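Local atomic coordinates of putative sugar binding protein (PDB entry 6GT9), a protein that binds galactose, and probably serves as the glucose-galactose binding component of a three-component sensing system linked to galactan utilization. Residues A54-E58 and L59-L63; N106-D110 and K111-V115; V128-G132 and T133-Y137; K298-K302 and K303-L307. All coordinates share one frame; numbering follows the deposited sequence.

Contact 1 (A54-E58 and L59-L63); sequences AAAKE and LGVDL
A56 faces V61 and L63 where helix 43-59 ends in a Schellman motif and turns into strand 62-65, the second half of the beta-alpha-beta unit that starts with strand 32-36. Backbone bonds make the cap. L59 N still bonds to A55 O in helical fashion (3.0 Å), whereas V61 N reaches back over five residues to A56 O, also at 3.0 Å. G60 N gives a third bond to K57 O (3.2 Å), coming from above the carbonyl plane. The turn depends on the positive phi of G60 (69°), a value that favours glycine.

In the modelled conformer E58 OE1 is hydrogen-bonded to Y274 of helix 269-284, the helix on which A55 and L59 also pack.

The apolar contacts gather on A56. Its small CB meets two side chains at once, CG2 of V61 and the CB of L63, which also lie against F33 of strand 32-36. V61 places CG2 between its backbone N and carbonyl carbon, with CG1 anti to the latter (chi1 -44°), and this turns CG2 onto the helix: V61 CG2 lies 3.6 Å from A56 CB and 3.7 Å from A56 CA.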
loop_
_atom_site.group_PDB
_atom_site.type_symbol
_atom_site.label_atom_id
_atom_site.label_comp_id
_atom_site.label_asym_id
_atom_site.label_seq_id
_atom_site.Cartn_x
_atom_site.Cartn_y
_atom_site.Cartn_z
ATOM N N ALA A 54 -3.899 -15.690 10.641
ATOM C CA ALA A 54 -3.772 -17.106 10.309
ATOM C C ALA A 54 -2.395 -17.651 10.684
ATOM O O ALA A 54 -2.281 -18.775 11.190
ATOM C CB ALA A 54 -4.050 -17.310 8.817
ATOM N N ALA A 55 -1.335 -16.878 10.438
ATOM C CA ALA A 55 -0.014 -17.296 10.889
ATOM C C ALA A 55 0.029 -17.391 12.406
ATOM O O ALA A 55 0.613 -18.326 12.962
ATOM C CB ALA A 55 1.053 -16.325 10.385
ATOM N N ALA A 56 -0.611 -16.433 13.085
ATOM C CA ALA A 56 -0.617 -16.404 14.545
ATOM C C ALA A 56 -1.332 -17.619 15.125
ATOM O O ALA A 56 -0.878 -18.201 16.117
ATOM C CB ALA A 56 -1.277 -15.111 15.023
ATOM N N LYS A 57 -2.456 -18.010 14.518
ATOM C CA LYS A 57 -3.183 -19.193 14.968
ATOM C C LYS A 57 -2.323 -20.442 14.835
ATOM O O LYS A 57 -2.230 -21.247 15.771
ATOM C CB LYS A 57 -4.480 -19.344 14.170
ATOM C CG LYS A 57 -5.356 -20.514 14.603
ATOM C CD LYS A 57 -6.756 -20.431 13.982
ATOM C CE LYS A 57 -7.793 -19.984 15.007
ATOM N NZ LYS A 57 -9.201 -20.111 14.523
ATOM N N GLU A 58 -1.681 -20.611 13.670
ATOM C CA GLU A 58 -0.801 -21.756 13.456
ATOM C C GLU A 58 0.329 -21.791 14.484
ATOM O O GLU A 58 0.727 -22.871 14.946
ATOM C CB GLU A 58 -0.235 -21.721 12.034
ATOM C CG GLU A 58 -1.281 -21.769 10.918
ATOM C CD GLU A 58 -0.662 -21.631 9.530
ATOM O OE1 GLU A 58 0.576 -21.500 9.443
ATOM O OE2 GLU A 58 -1.405 -21.651 8.525
ATOM N N LEU A 59 0.854 -20.627 14.865
ATOM C CA LEU A 59 1.982 -20.587 15.792
ATOM C C LEU A 59 1.558 -20.537 17.250
ATOM O O LEU A 59 2.415 -20.655 18.132
ATOM C CB LEU A 59 2.876 -19.376 15.499
ATOM C CG LEU A 59 3.596 -19.307 14.155
ATOM C CD1 LEU A 59 4.229 -17.939 13.987
ATOM C CD2 LEU A 59 4.647 -20.375 14.046
ATOM N N GLY A 60 0.276 -20.356 17.534
ATOM C CA GLY A 60 -0.137 -20.213 18.912
ATOM C C GLY A 60 0.325 -18.931 19.563
ATOM O O GLY A 60 0.541 -18.911 20.778
ATOM N N VAL A 61 0.486 -17.856 18.792
ATOM C CA VAL A 61 0.810 -16.558 19.355
ATOM C C VAL A 61 -0.454 -15.704 19.333
ATOM O O VAL A 61 -1.404 -15.965 18.588
ATOM C CB VAL A 61 1.973 -15.855 18.611
ATOM C CG1 VAL A 61 3.131 -16.840 18.323
ATOM C CG2 VAL A 61 1.481 -15.205 17.361
ATOM N N ASP A 62 -0.472 -14.678 20.185
ATOM C CA ASP A 62 -1.574 -13.723 20.246
ATOM C C ASP A 62 -1.229 -12.533 19.358
ATOM O O ASP A 62 -0.256 -11.814 19.613
ATOM C CB ASP A 62 -1.835 -13.280 21.689
ATOM C CG ASP A 62 -2.874 -12.152 21.790
ATOM O OD1 ASP A 62 -3.947 -12.245 21.153
ATOM O OD2 ASP A 62 -2.606 -11.159 22.499
ATOM N N LEU A 63 -2.003 -12.344 18.304
ATOM C CA LEU A 63 -1.802 -11.227 17.396
ATOM C C LEU A 63 -2.874 -10.177 17.658
ATOM O O LEU A 63 -4.065 -10.446 17.477
ATOM C CB LEU A 63 -1.846 -11.689 15.945
ATOM C CG LEU A 63 -1.520 -10.497 15.062
ATOM C CD1 LEU A 63 -0.060 -10.517 14.686
ATOM C CD2 LEU A 63 -2.420 -10.499 13.861
#

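Contact 2 (N106-D110 and K111-V115); sequences NEITD and KNIPV
I108 O takes two backbone N-H groups from the turn that follows it. K111 N lies 3.0 Å from I108 O and approaches from above the carbonyl plane, while I113 N reaches I108 O by a weak bond of 3.5 Å. K111 N is shared, since it also makes a weak bond to E107 O. One residue on, N112 N bonds to T109 O at 2.9 Å, again from above the carbonyl plane. The T109 hydroxyl works in two directions: OG1 is hydrogen-bonded to I105 O a turn back in the helix, and it accepts from a water at 2.7 Å. That water in turn accepts from V115 N, so a single bridge joins the helix to the start of the next strand.

This is the C-terminal end of helix 98-110 and the tight turn into strand 115-118 of the parallel sheet, passed through N112 with positive phi (65°). I113 O, by contrast, is buried with no hydrogen-bond partner in the model; T109 CA approaches it at 3.5 Å in a CA-H...O contact. D110 OD2 has its mate beyond the turn, a salt bridge to R126.

Under the turn, I108 holds CG2 anti to its backbone N (CG1 at chi1 -70°), which brings that methyl against both I113 and V115. I108 CG2 lies 3.7 Å from V115 CG2, the two side chains crossing at about a right angle, and 3.8 Å from I113 CB. I108 and I113 also pack on A84 of helix 73-85 and on I91 of strand 90-93.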
loop_
_atom_site.group_PDB
_atom_site.type_symbol
_atom_site.label_atom_id
_atom_site.label_comp_id
_atom_site.label_asym_id
_atom_site.label_seq_id
_atom_site.Cartn_x
_atom_site.Cartn_y
_atom_site.Cartn_z
ATOM N N ASN A 106 13.634 2.968 15.941
ATOM C CA ASN A 106 14.925 2.787 16.603
ATOM C C ASN A 106 14.788 2.783 18.123
ATOM O O ASN A 106 15.414 1.962 18.805
ATOM C CB ASN A 106 15.896 3.877 16.151
ATOM C CG ASN A 106 16.448 3.619 14.765
ATOM O OD1 ASN A 106 16.075 2.649 14.112
ATOM N ND2 ASN A 106 17.335 4.489 14.307
ATOM N N GLU A 107 13.981 3.689 18.677
ATOM C CA GLU A 107 13.834 3.731 20.127
ATOM C C GLU A 107 13.114 2.490 20.648
ATOM O O GLU A 107 13.441 1.994 21.735
ATOM C CB GLU A 107 13.106 5.016 20.546
ATOM C CG GLU A 107 11.651 4.865 20.871
ATOM C CD GLU A 107 10.936 6.205 21.051
ATOM O OE1 GLU A 107 10.894 6.985 20.129
ATOM O OE2 GLU A 107 10.397 6.472 22.101
ATOM N N ILE A 108 12.154 1.965 19.884
ATOM C CA ILE A 108 11.485 0.723 20.270
ATOM C C ILE A 108 12.478 -0.428 20.257
ATOM O O ILE A 108 12.551 -1.224 21.204
ATOM C CB ILE A 108 10.290 0.447 19.338
ATOM C CG1 ILE A 108 9.170 1.451 19.599
ATOM C CG2 ILE A 108 9.806 -0.994 19.498
ATOM C CD1 ILE A 108 8.051 1.387 18.588
ATOM N N THR A 109 13.270 -0.518 19.180
ATOM C CA THR A 109 14.302 -1.548 19.081
ATOM C C THR A 109 15.260 -1.486 20.262
ATOM O O THR A 109 15.692 -2.523 20.773
ATOM C CB THR A 109 15.075 -1.388 17.770
ATOM O OG1 THR A 109 14.189 -1.592 16.660
ATOM C CG2 THR A 109 16.220 -2.396 17.681
ATOM N N ASP A 110 15.601 -0.277 20.711
ATOM C CA ASP A 110 16.555 -0.126 21.805
ATOM C C ASP A 110 15.954 -0.509 23.152
ATOM O O ASP A 110 16.699 -0.714 24.114
ATOM C CB ASP A 110 17.090 1.308 21.836
ATOM C CG ASP A 110 17.961 1.636 20.625
ATOM O OD1 ASP A 110 18.673 0.735 20.127
ATOM O OD2 ASP A 110 17.932 2.797 20.159
ATOM N N LYS A 111 14.629 -0.609 23.247
ATOM C CA LYS A 111 13.967 -1.204 24.397
ATOM C C LYS A 111 13.796 -2.715 24.249
ATOM O O LYS A 111 12.963 -3.306 24.951
ATOM C CB LYS A 111 12.609 -0.538 24.631
ATOM C CG LYS A 111 12.667 0.960 24.925
ATOM C CD LYS A 111 11.264 1.498 25.242
ATOM C CE LYS A 111 11.232 3.020 25.366
ATOM N NZ LYS A 111 9.870 3.514 25.732
ATOM N N ASN A 112 14.551 -3.344 23.341
ATOM C CA ASN A 112 14.588 -4.799 23.179
ATOM C C ASN A 112 13.251 -5.373 22.703
ATOM O O ASN A 112 12.873 -6.480 23.080
ATOM C CB ASN A 112 15.050 -5.490 24.469
ATOM C CG ASN A 112 16.437 -5.051 24.894
ATOM O OD1 ASN A 112 17.250 -4.636 24.066
ATOM N ND2 ASN A 112 16.715 -5.133 26.191
ATOM N N ILE A 113 12.541 -4.638 21.851
ATOM C CA ILE A 113 11.344 -5.137 21.188
ATOM C C ILE A 113 11.642 -5.171 19.691
ATOM O O ILE A 113 11.933 -4.129 19.098
ATOM C CB ILE A 113 10.107 -4.271 21.495
ATOM C CG1 ILE A 113 9.844 -4.226 23.008
ATOM C CG2 ILE A 113 8.863 -4.792 20.802
ATOM C CD1 ILE A 113 8.559 -3.479 23.383
ATOM N N PRO A 114 11.642 -6.334 19.041
ATOM C CA PRO A 114 11.971 -6.373 17.611
ATOM C C PRO A 114 10.859 -5.771 16.766
ATOM O O PRO A 114 9.675 -5.907 17.077
ATOM C CB PRO A 114 12.136 -7.869 17.322
ATOM C CG PRO A 114 11.317 -8.550 18.366
ATOM C CD PRO A 114 11.404 -7.678 19.595
ATOM N N VAL A 115 11.250 -5.123 15.664
ATOM C CA VAL A 115 10.306 -4.486 14.756
ATOM C C VAL A 115 10.468 -5.109 13.380
ATOM O O VAL A 115 11.590 -5.209 12.865
ATOM C CB VAL A 115 10.498 -2.957 14.702
ATOM C CG1 VAL A 115 9.630 -2.329 13.584
ATOM C CG2 VAL A 115 10.133 -2.334 16.061
HETATM O O HOH W 1 14.002 -4.063 15.498
#

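Contact 3 (V128-G132 and T133-Y137); sequences VAYVG and TDNYY
Y130 and T133 meet where the chain, extended along strand 129-132, runs fully stretched through G132 and on through T133 before winding into helix 135-149. This strand-to-helix passage belongs to the periplasmic binding protein fold and lies beside the sugar cleft; strand 129-132 is in one sheet, and helix 135-149 packs against the C-terminal strand of the other.

The Y130 side chain runs forward along the chain, CG anti to the backbone N (chi1 168°), and its hydroxyl donates to T133 O at 2.7 Å; a weak hydrogen bond also links it to D119 O. T133 O sits at the edge of the ring, in its plane, and the hydroxyl oxygen is tilted only 17° from the carbonyl plane. One ring face carries G132 N, 3.7 Å above the plane and offset toward the rim. A side chain at G132 would run into Y130 OH, which fits a glycine at this position. With a phenylalanine in place of Y130, T133 O would probably lose its donor and D119 O a weak partner, untying the strand from the residue that leads into the helix.

T133 and N135 reach polar partners at the ligand site. T133 OG1 is hydrogen-bonded to Q267, and N135 OD1 to R171, both residues of the galactose pocket; N135 ND2 bonds to the backbone oxygen of D119, another pocket residue. N135 thus appears to help position R171.

D134 is the N-cap of the helix. D134 OD1 accepts from Y137 N at 3.1 Å, met from above the carboxylate plane by a nearly straight N-H (163°).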
loop_
_atom_site.group_PDB
_atom_site.type_symbol
_atom_site.label_atom_id
_atom_site.label_comp_id
_atom_site.label_asym_id
_atom_site.label_seq_id
_atom_site.Cartn_x
_atom_site.Cartn_y
_atom_site.Cartn_z
ATOM N N VAL A 128 14.303 -5.168 12.040
ATOM C CA VAL A 128 15.063 -6.380 11.748
ATOM C C VAL A 128 14.858 -6.816 10.306
ATOM O O VAL A 128 15.796 -7.280 9.650
ATOM C CB VAL A 128 14.692 -7.514 12.719
ATOM C CG1 VAL A 128 15.525 -8.762 12.395
ATOM C CG2 VAL A 128 14.913 -7.085 14.149
ATOM N N ALA A 129 13.631 -6.711 9.799
ATOM C CA ALA A 129 13.320 -7.251 8.478
ATOM C C ALA A 129 12.088 -6.546 7.955
ATOM O O ALA A 129 11.296 -6.014 8.733
ATOM C CB ALA A 129 13.064 -8.761 8.509
ATOM N N TYR A 130 11.944 -6.552 6.624
ATOM C CA TYR A 130 10.803 -5.977 5.919
ATOM C C TYR A 130 10.120 -7.058 5.098
ATOM O O TYR A 130 10.793 -7.892 4.485
ATOM C CB TYR A 130 11.254 -4.835 4.995
ATOM C CG TYR A 130 10.208 -4.341 4.004
ATOM C CD1 TYR A 130 8.992 -3.840 4.448
ATOM C CD2 TYR A 130 10.457 -4.339 2.627
ATOM C CE1 TYR A 130 8.035 -3.369 3.554
ATOM C CE2 TYR A 130 9.499 -3.855 1.704
ATOM C CZ TYR A 130 8.293 -3.370 2.187
ATOM O OH TYR A 130 7.315 -2.893 1.348
ATOM N N VAL A 131 8.786 -7.051 5.079
ATOM C CA VAL A 131 8.005 -7.907 4.178
ATOM C C VAL A 131 6.993 -7.024 3.463
ATOM O O VAL A 131 6.077 -6.484 4.090
ATOM C CB VAL A 131 7.290 -9.053 4.901
ATOM C CG1 VAL A 131 6.705 -10.022 3.877
ATOM C CG2 VAL A 131 8.242 -9.779 5.837
ATOM N N GLY A 132 7.129 -6.894 2.154
ATOM C CA GLY A 132 6.194 -6.059 1.427
ATOM C C GLY A 132 6.651 -5.909 -0.002
ATOM O O GLY A 132 7.722 -6.381 -0.398
ATOM N N THR A 133 5.810 -5.245 -0.769
ATOM C CA THR A 133 6.134 -4.957 -2.156
ATOM C C THR A 133 7.396 -4.109 -2.234
ATOM O O THR A 133 7.692 -3.308 -1.344
ATOM C CB THR A 133 4.955 -4.241 -2.821
ATOM O OG1 THR A 133 3.786 -5.066 -2.741
ATOM C CG2 THR A 133 5.246 -3.927 -4.289
ATOM N N ASP A 134 8.177 -4.329 -3.299
ATOM C CA ASP A 134 9.146 -3.340 -3.753
ATOM C C ASP A 134 8.375 -2.167 -4.353
ATOM O O ASP A 134 8.012 -2.188 -5.537
ATOM C CB ASP A 134 10.109 -3.954 -4.775
ATOM C CG ASP A 134 11.175 -2.977 -5.241
ATOM O OD1 ASP A 134 10.962 -1.755 -5.162
ATOM O OD2 ASP A 134 12.247 -3.429 -5.684
ATOM N N ASN A 135 8.138 -1.125 -3.554
ATOM C CA ASN A 135 7.168 -0.099 -3.945
ATOM C C ASN A 135 7.665 0.766 -5.103
ATOM O O ASN A 135 6.871 1.151 -5.972
ATOM C CB ASN A 135 6.808 0.752 -2.730
ATOM C CG ASN A 135 5.898 0.018 -1.793
ATOM O OD1 ASN A 135 4.814 -0.423 -2.201
ATOM N ND2 ASN A 135 6.326 -0.152 -0.536
ATOM N N TYR A 136 8.962 1.101 -5.121
ATOM C CA TYR A 136 9.514 1.824 -6.263
ATOM C C TYR A 136 9.265 1.053 -7.547
ATOM O O TYR A 136 8.816 1.612 -8.556
ATOM C CB TYR A 136 11.020 2.063 -6.098
ATOM C CG TYR A 136 11.609 2.722 -7.348
ATOM C CD1 TYR A 136 11.606 4.104 -7.489
ATOM C CD2 TYR A 136 12.125 1.964 -8.397
ATOM C CE1 TYR A 136 12.118 4.720 -8.633
ATOM C CE2 TYR A 136 12.636 2.575 -9.551
ATOM C CZ TYR A 136 12.634 3.954 -9.653
ATOM O OH TYR A 136 13.129 4.587 -10.779
ATOM N N TYR A 137 9.570 -0.239 -7.526
ATOM C CA TYR A 137 9.491 -1.041 -8.738
ATOM C C TYR A 137 8.047 -1.315 -9.131
ATOM O O TYR A 137 7.734 -1.411 -10.324
ATOM C CB TYR A 137 10.252 -2.347 -8.533
ATOM C CG TYR A 137 10.280 -3.200 -9.772
ATOM C CD1 TYR A 137 10.924 -2.762 -10.924
ATOM C CD2 TYR A 137 9.620 -4.421 -9.813
ATOM C CE1 TYR A 137 10.940 -3.530 -12.079
ATOM C CE2 TYR A 137 9.631 -5.203 -10.970
ATOM C CZ TYR A 137 10.294 -4.748 -12.099
ATOM O OH TYR A 137 10.324 -5.509 -13.250
#

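Contact 4 (K298-K302 and K303-L307); sequences KVIRK and KDLPL
D304 turns its carboxylate back onto the strand it has just left: OD2 accepts from R301 N at 2.9 Å along a nearly straight N-H (171°), using the anti lone pair. Its CG stands anti to the carbonyl carbon (chi1 -62°), which sets the carboxylate beside I300 and R301. I300 CB lies 3.8 Å from D304 OD2. A water donates to D304 OD2 and accepts from R301 NH1 in the guanidinium plane, linking the two side chains although their charged atoms are not in contact. R301 itself extends away from the turn to a salt bridge with D149 of helix 135-149, and V299 CG1 lies over one face of its guanidinium. K303 runs alongside R301 in the same direction, with K303 NZ 4.0 Å from R301 CD.

The turn is a short 3-10 segment after strand 298-301, which is an edge strand of the mixed sheet and antiparallel to strand 263-266. D304 N returns a bond to R301 O (2.9 Å), and L305 N bonds to K302 O; both donors come from above the carbonyl plane. With an alanine in place of D304, R301 N would probably be left without its acceptor and the water at R301 NH1 without its second anchor.

Beyond the turn, the chain folds back through a cis peptide bond before P306. I300 and L307 reach toward each other tip to tip, their CD1 atoms 4.1 Å apart, though P306 and L307 are both poorly ordered. L305 CD2 joins them at 4.2 Å from I300 CD1, and I300 also packs on L256 of helix 250-258.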
loop_
_atom_site.group_PDB
_atom_site.type_symbol
_atom_site.label_atom_id
_atom_site.label_comp_id
_atom_site.label_asym_id
_atom_site.label_seq_id
_atom_site.Cartn_x
_atom_site.Cartn_y
_atom_site.Cartn_z
ATOM N N LYS A 298 3.134 -7.237 -9.948
ATOM C CA LYS A 298 3.045 -7.342 -11.408
ATOM C C LYS A 298 1.785 -6.621 -11.850
ATOM O O LYS A 298 0.810 -6.548 -11.098
ATOM C CB LYS A 298 2.983 -8.798 -11.871
ATOM C CG LYS A 298 1.789 -9.558 -11.311
ATOM C CD LYS A 298 1.497 -10.826 -12.099
ATOM C CE LYS A 298 1.071 -11.962 -11.178
ATOM N NZ LYS A 298 0.521 -13.140 -11.913
ATOM N N VAL A 299 1.800 -6.114 -13.071
ATOM C CA VAL A 299 0.612 -5.493 -13.640
ATOM C C VAL A 299 -0.239 -6.581 -14.275
ATOM O O VAL A 299 0.274 -7.448 -14.989
ATOM C CB VAL A 299 0.990 -4.405 -14.656
ATOM C CG1 VAL A 299 -0.275 -3.769 -15.260
ATOM C CG2 VAL A 299 1.834 -3.343 -13.977
ATOM N N ILE A 300 -1.532 -6.570 -13.978
ATOM C CA ILE A 300 -2.471 -7.464 -14.627
ATOM C C ILE A 300 -3.501 -6.618 -15.363
ATOM O O ILE A 300 -3.756 -5.457 -15.025
ATOM C CB ILE A 300 -3.166 -8.422 -13.644
ATOM C CG1 ILE A 300 -3.949 -7.625 -12.596
ATOM C CG2 ILE A 300 -2.133 -9.355 -13.000
ATOM C CD1 ILE A 300 -5.344 -8.143 -12.332
ATOM N N ARG A 301 -4.095 -7.222 -16.385
ATOM C CA ARG A 301 -5.149 -6.615 -17.182
ATOM C C ARG A 301 -6.315 -7.593 -17.234
ATOM O O ARG A 301 -6.258 -8.685 -16.659
ATOM C CB ARG A 301 -4.638 -6.253 -18.589
ATOM C CG ARG A 301 -3.471 -5.268 -18.578
ATOM C CD ARG A 301 -2.765 -5.188 -19.921
ATOM N NE ARG A 301 -1.744 -4.140 -19.957
ATOM C CZ ARG A 301 -0.471 -4.326 -19.615
ATOM N NH1 ARG A 301 -0.068 -5.518 -19.195
ATOM N NH2 ARG A 301 0.399 -3.321 -19.679
ATOM N N LYS A 302 -7.377 -7.189 -17.933
ATOM C CA LYS A 302 -8.576 -8.016 -18.045
ATOM C C LYS A 302 -8.275 -9.398 -18.623
ATOM O O LYS A 302 -8.950 -10.373 -18.273
ATOM C CB LYS A 302 -9.612 -7.295 -18.907
ATOM C CG LYS A 302 -10.924 -8.038 -19.091
ATOM C CD LYS A 302 -11.754 -7.367 -20.176
ATOM C CE LYS A 302 -12.956 -8.204 -20.557
ATOM N NZ LYS A 302 -13.883 -8.374 -19.413
ATOM N N LYS A 303 -7.279 -9.508 -19.511
ATOM C CA LYS A 303 -6.917 -10.802 -20.081
ATOM C C LYS A 303 -6.353 -11.763 -19.043
ATOM O O LYS A 303 -6.236 -12.961 -19.322
ATOM C CB LYS A 303 -5.892 -10.626 -21.212
ATOM C CG LYS A 303 -4.527 -10.151 -20.726
ATOM C CD LYS A 303 -3.482 -10.066 -21.832
ATOM C CE LYS A 303 -3.880 -9.070 -22.916
ATOM N NZ LYS A 303 -4.454 -7.808 -22.357
ATOM N N ASP A 304 -5.990 -11.272 -17.869
ATOM C CA ASP A 304 -5.448 -12.134 -16.834
ATOM C C ASP A 304 -6.513 -12.643 -15.883
ATOM O O ASP A 304 -6.214 -13.494 -15.051
ATOM C CB ASP A 304 -4.355 -11.398 -16.060
ATOM C CG ASP A 304 -3.182 -11.012 -16.941
ATOM O OD1 ASP A 304 -2.433 -11.923 -17.342
ATOM O OD2 ASP A 304 -3.000 -9.801 -17.222
ATOM N N LEU A 305 -7.736 -12.148 -15.990
ATOM C CA LEU A 305 -8.856 -12.644 -15.199
ATOM C C LEU A 305 -9.371 -13.921 -15.821
ATOM O O LEU A 305 -9.659 -13.918 -17.026
ATOM C CB LEU A 305 -9.966 -11.623 -15.122
ATOM C CG LEU A 305 -9.496 -10.237 -14.699
ATOM C CD1 LEU A 305 -10.679 -9.295 -14.713
ATOM C CD2 LEU A 305 -8.839 -10.294 -13.333
ATOM N N PRO A 306 -9.549 -15.004 -15.030
ATOM C CA PRO A 306 -9.800 -15.263 -13.594
ATOM C C PRO A 306 -8.606 -15.031 -12.673
ATOM O O PRO A 306 -7.584 -14.637 -13.182
ATOM C CB PRO A 306 -10.172 -16.733 -13.563
ATOM C CG PRO A 306 -9.249 -17.329 -14.642
ATOM C CD PRO A 306 -9.151 -16.229 -15.718
ATOM N N LEU A 307 -8.656 -15.327 -11.370
ATOM C CA LEU A 307 -7.387 -15.477 -10.669
ATOM C C LEU A 307 -7.496 -16.454 -9.505
ATOM O O LEU A 307 -7.648 -16.058 -8.354
ATOM C CB LEU A 307 -6.823 -14.119 -10.179
ATOM C CG LEU A 307 -5.841 -13.373 -11.107
ATOM C CD1 LEU A 307 -5.774 -11.875 -10.814
ATOM C CD2 LEU A 307 -4.446 -14.007 -11.079
HETATM O O HOH W 2 -1.525 -8.363 -18.760
#

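From the N terminus, the four contacts follow in series, none enclosing or crossing another. Contact 1 closes the turn from helix 43-59 into strand 62-65, an outer strand of the parallel sheet. Contact 2 turns helix 98-110 into strand 115-118 of that sheet. Contacts 2 and 3 touch, V115 O lying 2.8 Å from V128 N in a probable hydrogen bond where strands 115-118 and 129-132 start side by side. Contact 3 then leads from the parallel sheet past the galactose pocket into helix 135-149. Contact 4 ends the modelled chain after strand 298-301 of the mixed sheet; its R301 pairs with D149 of the helix that contact 3 begins.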